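Local atomic coordinates of DMATS type aromatic prenyltransferase (Micromonospora olivasterospora, PDB entry 6ZRY), a protein that binds tryptophan and, as a DMATS-type aromatic prenyltransferase, probably transfers a dimethylallyl group to C6 of its indole ring. Residues 165-170 against 196-201; 177-182 against 262-267; 289-294 against 303-308; 318-321 against 325-328. All coordinates share one frame; numbering follows the deposited sequence.

Interaction 1. Residues 165-170 against 196-201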
loop_
_atom_site.group_PDB
_atom_site.type_symbol
_atom_site.label_atom_id
_atom_site.label_comp_id
_atom_site.label_asym_id
_atom_site.label_seq_id
_atom_site.Cartn_x
_atom_site.Cartn_y
_atom_site.Cartn_z
ATOM N N GLU A 165 -9.400 -19.334 -6.287
ATOM C CA GLU A 165 -8.540 -20.516 -6.544
ATOM C C GLU A 165 -7.206 -20.351 -5.806
ATOM O O GLU A 165 -6.727 -21.343 -5.250
ATOM C CB GLU A 165 -8.358 -20.761 -8.039
ATOM C CG GLU A 165 -7.844 -22.154 -8.343
ATOM C CD GLU A 165 -8.397 -23.267 -7.458
ATOM O OE1 GLU A 165 -7.583 -23.877 -6.755
ATOM O OE2 GLU A 165 -9.656 -23.520 -7.469
ATOM N N ALA A 166 -6.629 -19.141 -5.784
ATOM C CA ALA A 166 -5.372 -18.883 -5.043
ATOM C C ALA A 166 -5.582 -19.122 -3.542
ATOM O O ALA A 166 -4.717 -19.773 -2.922
ATOM C CB ALA A 166 -4.869 -17.505 -5.331
ATOM N N LEU A 167 -6.677 -18.622 -2.950
ATOM C CA LEU A 167 -6.917 -18.810 -1.503
ATOM C C LEU A 167 -7.175 -20.293 -1.209
ATOM O O LEU A 167 -6.605 -20.786 -0.247
ATOM C CB LEU A 167 -8.074 -17.938 -1.045
ATOM C CG LEU A 167 -7.796 -16.449 -1.059
ATOM C CD1 LEU A 167 -9.028 -15.695 -0.602
ATOM C CD2 LEU A 167 -6.608 -16.117 -0.184
ATOM N N HIS A 168 -7.942 -20.995 -2.045
ATOM C CA HIS A 168 -8.177 -22.462 -1.877
ATOM C C HIS A 168 -6.836 -23.207 -1.842
ATOM O O HIS A 168 -6.616 -24.028 -0.927
ATOM C CB HIS A 168 -9.090 -23.003 -2.985
ATOM C CG HIS A 168 -9.277 -24.474 -2.893
ATOM N ND1 HIS A 168 -9.677 -25.083 -1.732
ATOM C CD2 HIS A 168 -9.069 -25.448 -3.777
ATOM C CE1 HIS A 168 -9.707 -26.377 -1.917
ATOM N NE2 HIS A 168 -9.342 -26.624 -3.152
ATOM N N ARG A 169 -5.942 -22.913 -2.770
ATOM C CA ARG A 169 -4.619 -23.577 -2.816
ATOM C C ARG A 169 -3.879 -23.348 -1.509
ATOM O O ARG A 169 -3.136 -24.216 -1.109
ATOM C CB ARG A 169 -3.753 -23.065 -3.949
ATOM C CG ARG A 169 -4.195 -23.558 -5.308
ATOM C CD ARG A 169 -3.017 -24.058 -6.084
ATOM N NE ARG A 169 -3.387 -24.232 -7.471
ATOM C CZ ARG A 169 -2.732 -23.731 -8.497
ATOM N NH1 ARG A 169 -1.619 -23.030 -8.320
ATOM N NH2 ARG A 169 -3.186 -23.962 -9.717
ATOM N N LEU A 170 -4.039 -22.190 -0.893
ATOM C CA LEU A 170 -3.244 -21.845 0.306
ATOM C C LEU A 170 -3.871 -22.442 1.562
ATOM O O LEU A 170 -3.239 -22.343 2.608
ATOM C CB LEU A 170 -3.128 -20.330 0.382
ATOM C CG LEU A 170 -2.227 -19.718 -0.686
ATOM C CD1 LEU A 170 -2.313 -18.196 -0.639
ATOM C CD2 LEU A 170 -0.782 -20.176 -0.502
ATOM N N THR A 196 -8.226 -5.416 -5.727
ATOM C CA THR A 196 -7.148 -4.490 -6.133
ATOM C C THR A 196 -5.780 -5.093 -5.827
ATOM O O THR A 196 -4.886 -4.953 -6.657
ATOM C CB THR A 196 -7.331 -3.123 -5.476
ATOM O OG1 THR A 196 -8.614 -2.648 -5.896
ATOM C CG2 THR A 196 -6.236 -2.161 -5.887
ATOM N N PHE A 197 -5.586 -5.662 -4.642
ATOM C CA PHE A 197 -4.303 -6.291 -4.273
ATOM C C PHE A 197 -4.545 -7.625 -3.589
ATOM O O PHE A 197 -5.432 -7.717 -2.749
ATOM C CB PHE A 197 -3.466 -5.459 -3.287
ATOM C CG PHE A 197 -3.079 -4.074 -3.753
ATOM C CD1 PHE A 197 -2.299 -3.898 -4.880
ATOM C CD2 PHE A 197 -3.455 -2.960 -3.026
ATOM C CE1 PHE A 197 -1.900 -2.629 -5.278
ATOM C CE2 PHE A 197 -3.069 -1.687 -3.423
ATOM C CZ PHE A 197 -2.293 -1.523 -4.557
ATOM N N PHE A 198 -3.709 -8.597 -3.924
ATOM C CA PHE A 198 -3.571 -9.873 -3.213
ATOM C C PHE A 198 -2.176 -9.887 -2.624
ATOM O O PHE A 198 -1.233 -10.034 -3.413
ATOM C CB PHE A 198 -3.836 -11.006 -4.207
ATOM C CG PHE A 198 -3.827 -12.394 -3.629
ATOM C CD1 PHE A 198 -2.628 -13.055 -3.358
ATOM C CD2 PHE A 198 -5.019 -13.078 -3.424
ATOM C CE1 PHE A 198 -2.630 -14.347 -2.838
ATOM C CE2 PHE A 198 -5.014 -14.358 -2.895
ATOM C CZ PHE A 198 -3.823 -14.989 -2.608
ATOM N N ALA A 199 -2.044 -9.664 -1.326
ATOM C CA ALA A 199 -0.757 -9.377 -0.659
ATOM C C ALA A 199 -0.399 -10.546 0.251
ATOM O O ALA A 199 -1.249 -10.979 0.988
ATOM C CB ALA A 199 -0.830 -8.078 0.086
ATOM N N VAL A 200 0.823 -11.064 0.117
ATOM C CA VAL A 200 1.366 -12.147 0.984
ATOM C C VAL A 200 2.784 -11.794 1.415
ATOM O O VAL A 200 3.476 -11.017 0.695
ATOM C CB VAL A 200 1.338 -13.497 0.251
ATOM C CG1 VAL A 200 -0.088 -13.928 -0.089
ATOM C CG2 VAL A 200 2.204 -13.464 -0.984
ATOM N N ASP A 201 3.222 -12.342 2.541
ATOM C CA ASP A 201 4.655 -12.264 2.922
ATOM C C ASP A 201 5.443 -13.030 1.853
ATOM O O ASP A 201 4.927 -14.082 1.339
ATOM C CB ASP A 201 4.907 -12.853 4.311
ATOM C CG ASP A 201 4.158 -12.174 5.450
ATOM O OD1 ASP A 201 3.902 -10.978 5.359
ATOM O OD2 ASP A 201 3.856 -12.854 6.415
#

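Interaction 2. Residues 177-182 against 262-267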
loop_
_atom_site.group_PDB
_atom_site.type_symbol
_atom_site.label_atom_id
_atom_site.label_comp_id
_atom_site.label_asym_id
_atom_site.label_seq_id
_atom_site.Cartn_x
_atom_site.Cartn_y
_atom_site.Cartn_z
ATOM N N ARG A 177 -14.975 -16.468 1.298
ATOM C CA ARG A 177 -16.369 -16.848 0.920
ATOM C C ARG A 177 -17.337 -15.951 1.713
ATOM O O ARG A 177 -18.282 -15.445 1.116
ATOM C CB ARG A 177 -16.632 -18.349 1.129
ATOM C CG ARG A 177 -16.354 -19.203 -0.105
ATOM C CD ARG A 177 -16.738 -20.672 0.026
ATOM N NE ARG A 177 -15.697 -21.419 0.716
ATOM C CZ ARG A 177 -15.720 -21.801 1.998
ATOM N NH1 ARG A 177 -16.758 -21.537 2.781
ATOM N NH2 ARG A 177 -14.690 -22.461 2.496
ATOM N N ALA A 178 -17.050 -15.719 2.999
ATOM C CA ALA A 178 -17.824 -14.805 3.875
ATOM C C ALA A 178 -17.841 -13.398 3.258
ATOM O O ALA A 178 -18.913 -12.772 3.231
ATOM C CB ALA A 178 -17.252 -14.789 5.271
ATOM N N LEU A 179 -16.701 -12.932 2.726
ATOM C CA LEU A 179 -16.629 -11.592 2.112
ATOM C C LEU A 179 -17.424 -11.588 0.804
ATOM O O LEU A 179 -18.209 -10.666 0.611
ATOM C CB LEU A 179 -15.163 -11.190 1.920
ATOM C CG LEU A 179 -14.908 -9.813 1.292
ATOM C CD1 LEU A 179 -15.314 -8.693 2.214
ATOM C CD2 LEU A 179 -13.449 -9.657 0.914
ATOM N N LEU A 180 -17.227 -12.552 -0.085
ATOM C CA LEU A 180 -17.938 -12.533 -1.400
ATOM C C LEU A 180 -19.449 -12.682 -1.178
ATOM O O LEU A 180 -20.210 -11.986 -1.840
ATOM C CB LEU A 180 -17.400 -13.637 -2.316
ATOM C CG LEU A 180 -16.102 -13.344 -3.078
ATOM C CD1 LEU A 180 -15.935 -14.326 -4.234
ATOM C CD2 LEU A 180 -16.035 -11.906 -3.597
ATOM N N ASP A 181 -19.878 -13.573 -0.289
ATOM C CA ASP A 181 -21.315 -13.890 -0.130
ATOM C C ASP A 181 -22.015 -12.849 0.749
ATOM O O ASP A 181 -23.250 -12.679 0.569
ATOM C CB ASP A 181 -21.513 -15.284 0.429
ATOM C CG ASP A 181 -21.144 -16.375 -0.575
ATOM O OD1 ASP A 181 -20.962 -16.037 -1.764
ATOM O OD2 ASP A 181 -20.997 -17.505 -0.153
ATOM N N HIS A 182 -21.305 -12.230 1.701
ATOM C CA HIS A 182 -21.944 -11.363 2.736
ATOM C C HIS A 182 -21.259 -9.995 2.895
ATOM O O HIS A 182 -21.780 -9.228 3.706
ATOM C CB HIS A 182 -22.019 -12.117 4.083
ATOM C CG HIS A 182 -22.854 -13.339 3.961
ATOM N ND1 HIS A 182 -24.202 -13.278 3.718
ATOM C CD2 HIS A 182 -22.508 -14.646 3.961
ATOM C CE1 HIS A 182 -24.673 -14.531 3.582
ATOM N NE2 HIS A 182 -23.642 -15.378 3.735
ATOM N N TYR A 262 -8.629 -6.851 4.084
ATOM C CA TYR A 262 -9.104 -7.991 4.874
ATOM C C TYR A 262 -7.954 -8.940 5.078
ATOM O O TYR A 262 -7.324 -9.328 4.103
ATOM C CB TYR A 262 -10.266 -8.659 4.128
ATOM C CG TYR A 262 -11.438 -7.739 3.936
ATOM C CD1 TYR A 262 -11.513 -6.856 2.860
ATOM C CD2 TYR A 262 -12.410 -7.661 4.909
ATOM C CE1 TYR A 262 -12.570 -5.957 2.733
ATOM C CE2 TYR A 262 -13.485 -6.800 4.789
ATOM C CZ TYR A 262 -13.579 -5.955 3.697
ATOM O OH TYR A 262 -14.659 -5.106 3.636
ATOM N N THR A 263 -7.682 -9.315 6.303
ATOM C CA THR A 263 -6.641 -10.288 6.637
ATOM C C THR A 263 -7.290 -11.654 6.813
ATOM O O THR A 263 -8.117 -11.792 7.717
ATOM C CB THR A 263 -5.847 -9.859 7.866
ATOM O OG1 THR A 263 -5.283 -8.587 7.580
ATOM C CG2 THR A 263 -4.727 -10.811 8.179
ATOM N N PHE A 264 -6.921 -12.595 5.949
ATOM C CA PHE A 264 -7.388 -14.003 5.933
ATOM C C PHE A 264 -6.313 -14.864 6.569
ATOM O O PHE A 264 -5.116 -14.765 6.174
ATOM C CB PHE A 264 -7.675 -14.489 4.515
ATOM C CG PHE A 264 -8.660 -13.655 3.748
ATOM C CD1 PHE A 264 -9.809 -13.165 4.358
ATOM C CD2 PHE A 264 -8.456 -13.360 2.409
ATOM C CE1 PHE A 264 -10.739 -12.419 3.639
ATOM C CE2 PHE A 264 -9.384 -12.605 1.703
ATOM C CZ PHE A 264 -10.513 -12.129 2.324
ATOM N N THR A 265 -6.713 -15.689 7.512
ATOM C CA THR A 265 -5.797 -16.577 8.245
ATOM C C THR A 265 -6.371 -18.000 8.284
ATOM O O THR A 265 -7.615 -18.157 8.173
ATOM C CB THR A 265 -5.507 -15.973 9.623
ATOM O OG1 THR A 265 -4.388 -16.704 10.112
ATOM C CG2 THR A 265 -6.698 -16.026 10.560
ATOM N N GLU A 266 -5.479 -18.984 8.429
ATOM C CA GLU A 266 -5.819 -20.425 8.509
ATOM C C GLU A 266 -6.773 -20.703 9.670
ATOM O O GLU A 266 -6.555 -20.167 10.772
ATOM C CB GLU A 266 -4.569 -21.242 8.753
ATOM C CG GLU A 266 -3.752 -21.478 7.523
ATOM C CD GLU A 266 -2.701 -22.549 7.746
ATOM O OE1 GLU A 266 -1.583 -22.355 7.305
ATOM O OE2 GLU A 266 -3.026 -23.570 8.399
ATOM N N GLY A 267 -7.788 -21.516 9.414
ATOM C CA GLY A 267 -8.690 -22.045 10.443
ATOM C C GLY A 267 -9.776 -21.065 10.864
ATOM O O GLY A 267 -10.586 -21.453 11.713
#

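Interaction 3. Residues 289-294 against 303-308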
loop_
_atom_site.group_PDB
_atom_site.type_symbol
_atom_site.label_atom_id
_atom_site.label_comp_id
_atom_site.label_asym_id
_atom_site.label_seq_id
_atom_site.Cartn_x
_atom_site.Cartn_y
_atom_site.Cartn_z
ATOM N N GLU A 289 -3.783 21.146 5.527
ATOM C CA GLU A 289 -5.091 20.620 5.982
ATOM C C GLU A 289 -4.990 19.107 6.208
ATOM O O GLU A 289 -5.510 18.604 7.263
ATOM C CB GLU A 289 -6.211 20.935 5.016
ATOM C CG GLU A 289 -7.553 20.560 5.623
ATOM C CD GLU A 289 -8.777 20.843 4.792
ATOM O OE1 GLU A 289 -8.656 20.898 3.578
ATOM O OE2 GLU A 289 -9.869 21.034 5.410
ATOM N N ALA A 290 -4.358 18.365 5.296
ATOM C CA ALA A 290 -4.240 16.909 5.478
ATOM C C ALA A 290 -3.436 16.651 6.758
ATOM O O ALA A 290 -3.806 15.780 7.511
ATOM C CB ALA A 290 -3.575 16.207 4.266
ATOM N N ARG A 291 -2.348 17.378 6.969
ATOM C CA ARG A 291 -1.473 17.120 8.152
ATOM C C ARG A 291 -2.315 17.359 9.419
ATOM O O ARG A 291 -2.198 16.588 10.354
ATOM C CB ARG A 291 -0.205 17.982 8.124
ATOM C CG ARG A 291 0.611 17.869 9.409
ATOM C CD ARG A 291 0.183 18.889 10.456
ATOM N NE ARG A 291 0.789 18.657 11.751
ATOM C CZ ARG A 291 0.310 19.105 12.916
ATOM N NH1 ARG A 291 -0.813 19.796 12.964
ATOM N NH2 ARG A 291 0.954 18.831 14.038
ATOM N N ASP A 292 -3.112 18.416 9.414
ATOM C CA ASP A 292 -3.964 18.805 10.577
ATOM C C ASP A 292 -4.974 17.701 10.878
ATOM O O ASP A 292 -5.169 17.425 12.061
ATOM C CB ASP A 292 -4.574 20.186 10.362
ATOM C CG ASP A 292 -3.530 21.302 10.413
ATOM O OD1 ASP A 292 -2.373 21.044 10.910
ATOM O OD2 ASP A 292 -3.846 22.400 9.975
ATOM N N ARG A 293 -5.572 17.075 9.864
ATOM C CA ARG A 293 -6.554 15.998 10.073
ATOM C C ARG A 293 -5.857 14.776 10.629
ATOM O O ARG A 293 -6.382 14.155 11.536
ATOM C CB ARG A 293 -7.274 15.652 8.778
ATOM C CG ARG A 293 -8.099 16.791 8.237
ATOM C CD ARG A 293 -9.022 16.321 7.165
ATOM N NE ARG A 293 -9.765 17.407 6.561
ATOM C CZ ARG A 293 -10.433 17.317 5.406
ATOM N NH1 ARG A 293 -10.439 16.193 4.701
ATOM N NH2 ARG A 293 -11.019 18.384 4.915
ATOM N N VAL A 294 -4.725 14.412 10.060
ATOM C CA VAL A 294 -3.992 13.212 10.485
ATOM C C VAL A 294 -3.500 13.423 11.908
ATOM O O VAL A 294 -3.625 12.529 12.689
ATOM C CB VAL A 294 -2.846 12.881 9.522
ATOM C CG1 VAL A 294 -2.001 11.736 10.061
ATOM C CG2 VAL A 294 -3.380 12.563 8.129
ATOM N N PHE A 303 -1.401 8.959 20.112
ATOM C CA PHE A 303 -0.094 8.941 19.404
ATOM C C PHE A 303 0.529 10.340 19.525
ATOM O O PHE A 303 -0.176 11.284 19.978
ATOM C CB PHE A 303 -0.238 8.441 17.965
ATOM C CG PHE A 303 -0.510 6.966 17.829
ATOM C CD1 PHE A 303 0.426 6.031 18.239
ATOM C CD2 PHE A 303 -1.699 6.504 17.280
ATOM C CE1 PHE A 303 0.171 4.673 18.124
ATOM C CE2 PHE A 303 -1.956 5.141 17.169
ATOM C CZ PHE A 303 -1.018 4.228 17.593
ATOM N N ASP A 304 1.830 10.433 19.226
ATOM C CA ASP A 304 2.636 11.683 19.261
ATOM C C ASP A 304 2.742 12.272 17.839
ATOM O O ASP A 304 3.313 11.586 16.905
ATOM C CB ASP A 304 4.027 11.424 19.857
ATOM C CG ASP A 304 4.813 12.683 20.171
ATOM O OD1 ASP A 304 4.299 13.787 19.891
ATOM O OD2 ASP A 304 5.946 12.551 20.699
ATOM N N THR A 305 2.277 13.508 17.673
ATOM C CA THR A 305 2.290 14.227 16.375
ATOM C C THR A 305 3.722 14.658 16.012
ATOM O O THR A 305 3.923 15.044 14.876
ATOM C CB THR A 305 1.341 15.430 16.365
ATOM O OG1 THR A 305 1.820 16.393 17.292
ATOM C CG2 THR A 305 -0.087 15.055 16.698
ATOM N N ASP A 306 4.666 14.589 16.955
ATOM C CA ASP A 306 6.102 14.877 16.706
ATOM C C ASP A 306 6.648 13.905 15.647
ATOM O O ASP A 306 7.403 14.354 14.782
ATOM C CB ASP A 306 6.916 14.812 17.999
ATOM C CG ASP A 306 6.694 15.996 18.919
ATOM O OD1 ASP A 306 6.050 16.997 18.478
ATOM O OD2 ASP A 306 7.166 15.920 20.063
ATOM N N GLY A 307 6.272 12.624 15.721
ATOM C CA GLY A 307 6.724 11.601 14.763
ATOM C C GLY A 307 6.225 11.910 13.365
ATOM O O GLY A 307 7.019 11.809 12.405
ATOM N N LEU A 308 4.955 12.278 13.269
ATOM C CA LEU A 308 4.279 12.678 12.013
ATOM C C LEU A 308 4.998 13.896 11.407
ATOM O O LEU A 308 5.361 13.849 10.233
ATOM C CB LEU A 308 2.825 13.020 12.317
ATOM C CG LEU A 308 2.078 13.704 11.175
ATOM C CD1 LEU A 308 1.814 12.732 10.059
ATOM C CD2 LEU A 308 0.794 14.330 11.662
#

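Interaction 4. Residues 318-321 against 325-328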
loop_
_atom_site.group_PDB
_atom_site.type_symbol
_atom_site.label_atom_id
_atom_site.label_comp_id
_atom_site.label_asym_id
_atom_site.label_seq_id
_atom_site.Cartn_x
_atom_site.Cartn_y
_atom_site.Cartn_z
ATOM N N ARG A 318 9.160 21.549 1.797
ATOM C CA ARG A 318 8.270 22.536 1.140
ATOM C C ARG A 318 7.171 22.952 2.115
ATOM O O ARG A 318 6.838 22.205 3.037
ATOM C CB ARG A 318 7.632 21.983 -0.121
ATOM C CG ARG A 318 6.550 20.942 0.099
ATOM C CD ARG A 318 5.743 20.923 -1.177
ATOM N NE ARG A 318 4.845 19.798 -1.332
ATOM C CZ ARG A 318 3.599 19.766 -0.859
ATOM N NH1 ARG A 318 3.142 20.761 -0.108
ATOM N NH2 ARG A 318 2.824 18.718 -1.129
ATOM N N PRO A 319 6.619 24.172 1.973
ATOM C CA PRO A 319 5.466 24.577 2.770
ATOM C C PRO A 319 4.314 23.611 2.481
ATOM O O PRO A 319 4.118 23.308 1.333
ATOM C CB PRO A 319 5.141 25.984 2.257
ATOM C CG PRO A 319 6.481 26.491 1.741
ATOM C CD PRO A 319 7.099 25.256 1.090
ATOM N N LEU A 320 3.628 23.135 3.497
ATOM C CA LEU A 320 2.542 22.140 3.292
ATOM C C LEU A 320 1.393 22.790 2.528
ATOM O O LEU A 320 0.768 22.099 1.704
ATOM C CB LEU A 320 2.104 21.587 4.637
ATOM C CG LEU A 320 3.168 20.788 5.361
ATOM C CD1 LEU A 320 2.600 20.173 6.594
ATOM C CD2 LEU A 320 3.751 19.713 4.460
ATOM N N ARG A 321 1.154 24.084 2.741
ATOM C CA ARG A 321 0.112 24.854 2.016
ATOM C C ARG A 321 0.347 24.892 0.509
ATOM O O ARG A 321 -0.597 25.150 -0.197
ATOM C CB ARG A 321 0.078 26.293 2.539
ATOM C CG ARG A 321 -0.665 26.414 3.851
ATOM C CD ARG A 321 -2.146 26.092 3.711
ATOM N NE ARG A 321 -2.902 26.461 4.907
ATOM C CZ ARG A 321 -4.115 26.004 5.208
ATOM N NH1 ARG A 321 -4.742 25.161 4.405
ATOM N NH2 ARG A 321 -4.703 26.406 6.320
ATOM N N GLY A 325 -1.305 16.143 -1.819
ATOM C CA GLY A 325 -0.889 14.791 -2.247
ATOM C C GLY A 325 0.427 14.325 -1.623
ATOM O O GLY A 325 0.802 13.180 -1.885
ATOM N N LEU A 326 1.139 15.161 -0.853
ATOM C CA LEU A 326 2.266 14.650 -0.040
ATOM C C LEU A 326 1.706 13.578 0.881
ATOM O O LEU A 326 2.221 12.453 0.877
ATOM C CB LEU A 326 2.940 15.758 0.781
ATOM C CG LEU A 326 3.919 15.238 1.828
ATOM C CD1 LEU A 326 5.100 14.546 1.186
ATOM C CD2 LEU A 326 4.373 16.344 2.743
ATOM N N ILE A 327 0.658 13.915 1.630
ATOM C CA ILE A 327 -0.072 12.919 2.446
ATOM C C ILE A 327 -1.097 12.263 1.513
ATOM O O ILE A 327 -2.145 12.838 1.274
ATOM C CB ILE A 327 -0.690 13.552 3.703
ATOM C CG1 ILE A 327 0.364 14.319 4.503
ATOM C CG2 ILE A 327 -1.373 12.477 4.542
ATOM C CD1 ILE A 327 -0.176 15.049 5.703
ATOM N N ALA A 328 -0.737 11.120 0.947
ATOM C CA ALA A 328 -1.486 10.494 -0.147
ATOM C C ALA A 328 -2.713 9.746 0.404
ATOM O O ALA A 328 -3.788 9.761 -0.235
ATOM C CB ALA A 328 -0.570 9.546 -0.890
#

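Interaction 1. Residues 165-170 against 196-201
The CA atoms of Ala-166 and Phe-198, 9.4 Å apart, are the nearest across the two segments. Helix segment 165-170 and strand segment 196-201 run in nearly the same N-to-C direction, at 18° to each other, and their axes approach to 11.6 Å at the closest. That gap is bridged above all by one side chain, the ring of Phe-198. With CG anti to the backbone N (chi1 -176°), the ring stands out from the strand and presents its far end, CE2 and CZ, to three residues along one side of the helix. Leu-167 runs alongside it, pointing the opposite way, and its CD2 branch reaches 3.6 Å from Phe-198 CE2. Ala-166 has only its methyl to offer; CB sits obliquely to the ring, 3.9 Å from Phe-198 CZ. Leu-170 arrives from the opposite direction and sets CD1 at the ring edge, 4.1 Å from Phe-198 CZ. The contact is thus purely apolar, with an aromatic ring seated among aliphatic groups at positions i, i+1 and i+4 of the helix. Phe-120 meets the same ring with inclined planes, and Val-210 of the adjacent strand touches Leu-167, Leu-170 and Phe-198 alike. Strand alternation gives the neighbouring Phe-197 the other side of the sheet, where it touches the bound tryptophan and stacks edge-to-face with Tyr-148 and Tyr-213. A classic beta bulge sets Thr-196 and Phe-197 together opposite Tyr-213. One strand with a side packed under a helix and a side lining the substrate chamber is the arrangement of the ABBA barrel of aromatic prenyltransferases.

Interaction 2. Residues 177-182 against 262-267
Leu-179 packs against Tyr-262 and Phe-264 in a buried, wholly apolar contact by which helix 174-182 packs on strand 258-265 of the barrel sheet. The backbones stand well apart, the nearest CA atoms, those of Leu-179 and Tyr-262, being separated by 8.8 Å, and a single leucine fills the interval with both of its branches. Its CG lies anti to the backbone N (chi1 -180°), which carries the fork out to the sheet. CD1 rests over one face of the tyrosine: Leu-179 CD1 is 3.7 Å from the centroid of the Tyr-262 ring and 18° off its normal, a CH-pi contact displaced slightly toward the phenol end, where Leu-179 CD1 lies 3.6 Å from Tyr-262 CZ. The other branch is shared, with Leu-179 CD2 3.9 Å from Tyr-262 CD1 and 4.1 Å from Phe-264 CZ, the latter reached at the ring edge. Leucine and rings cross at about a right angle, and the two aromatics, being two residues apart, come from the same side of the strand.

Leu-214 of the next strand touches both Leu-179 and Tyr-262, while Tyr-274 stacks edge-to-face with Tyr-262. Phe-264 also packs on Ser-175 and Tyr-176, earlier in the same helix, and its side chain lies about 9 Å from that of Asp-269, which binds calcium in a structure of this protein, although no calcium is bound here. An outer helix laid on an antiparallel strand through large apolar side chains is characteristic of the ABBA-barrel wall.

Interaction 3. Residues 289-294 against 303-308
Arg-291 and Val-294 of segment 289-294 meet Thr-305 and Leu-308 at the start of the following helix. The first segment opens with Glu-289, whose OE2 pairs with Arg-293 NH2 one turn on at 2.9 Å, a salt bridge with a weak hydrogen bond, while OE1 accepts from Thr-285 N. Arg-291 comes next on the contact side. Its chain bends at chi2 (-89°), which turns the guanidinium along the flank of the helix and across to the other segment. The main polar partner there is Asp-309, bound at NE; NH1 gives a second salt bridge to Asp-292 OD1 (2.9 Å), lying in the guanidinium plane and using the anti side of the carboxylate. Held in this way, the group brings NH2 to 4.1 Å from Thr-305 CB, a loose contact at roughly a right angle. Nearer the backbone, Leu-308 CD2 lies 4.2 Å from Arg-291 CG and 4.0 Å from Arg-291 O. Asp-292 OD1 takes a further bond from Gln-288. Arg-293 faces elsewhere, donating to Ala-246 O and Tyr-283 O. Val-294 ends the walk, its CG1 branch 3.9 Å from Leu-308 CD1; Leu-308 gives CD1 to Val-294, while CD2 lies between Val-294 and Arg-291.

The second helix is started by Asp-304 at the N-cap: its OD1 accepts from Asp-306 N at 3.1 Å, approached from above the carboxylate plane. The contact therefore joins two consecutive helices, 287-300 and 305-315, over the sheet: Val-294 rests on Ile-327 and Val-330 of strand 327-333, and both Val-294 and Leu-308 reach Val-343 of strand 341-346.

Interaction 4. Residues 318-321 against 325-328
Leu-326 receives Arg-318 at its CB and Leu-320 at the end of its side chain. Arg-318 NH2 comes within 3.5 Å of Leu-326 CB, the two side chains running alongside each other and pointing opposite ways, and Leu-320 CD2 touches Leu-326 CD2 at 3.8 Å. Leu-326 has its CG anti to the backbone N (chi1 169°), which directs the fork to Leu-320.

The arginine is placed by a second set of contacts within its own segment. Its CG sits between the backbone N and the carbonyl carbon (chi1 72°) and the chain then runs extended to NE, so that the guanidinium folds back over the turn. Arg-318 NH1 donates to Pro-319 O at 3.1 Å and to Leu-320 O at 3.3 Å. Both acceptors lie in the guanidinium plane, although the donor stands above the carbonyl plane at Leu-320. Two bonds from one nitrogen fix the rotation of the group and tie it to the backbone at Pro-319 and Leu-320, where the 3-10 turn begins.

Further out, Arg-318 NH2 forms salt bridges with Asp-287 and Glu-348. Asp-287 also accepts from Leu-326 N and Ile-327 N, so one carboxylate links the arginine to the backbone at the start of the strand. Just before it, Gly-325 O accepts from Ser-346 OG. The loop thus closes between helix 305-315, where Ile-312 touches both Leu-320 and Leu-326, and strand 327-333, paired with strand 341-346; Leu-320 also packs on Gln-288 and Arg-291 of helix 287-300.

In the fold
From the N terminus, helix 159-170 comes first and helix 174-182 follows, and both wait for strands supplied later. Interaction 1 closes at strand 193-201, while interaction 2 stays open until strand 258-265, so the two loops cross; they also touch, Leu-167 CD1 lying 3.9 Å from Phe-264 CD2. Together they fasten consecutive helices to one wall of the barrel. Interactions 3 and 4 are short loops that follow in series, on the opposite side of the chain's centre from interaction 1. They meet through Arg-291 and Val-294 against Leu-320 and Ile-327, joining the last two helices to the final strands. Interactions 1, 2 and 4 share the same curled sheet.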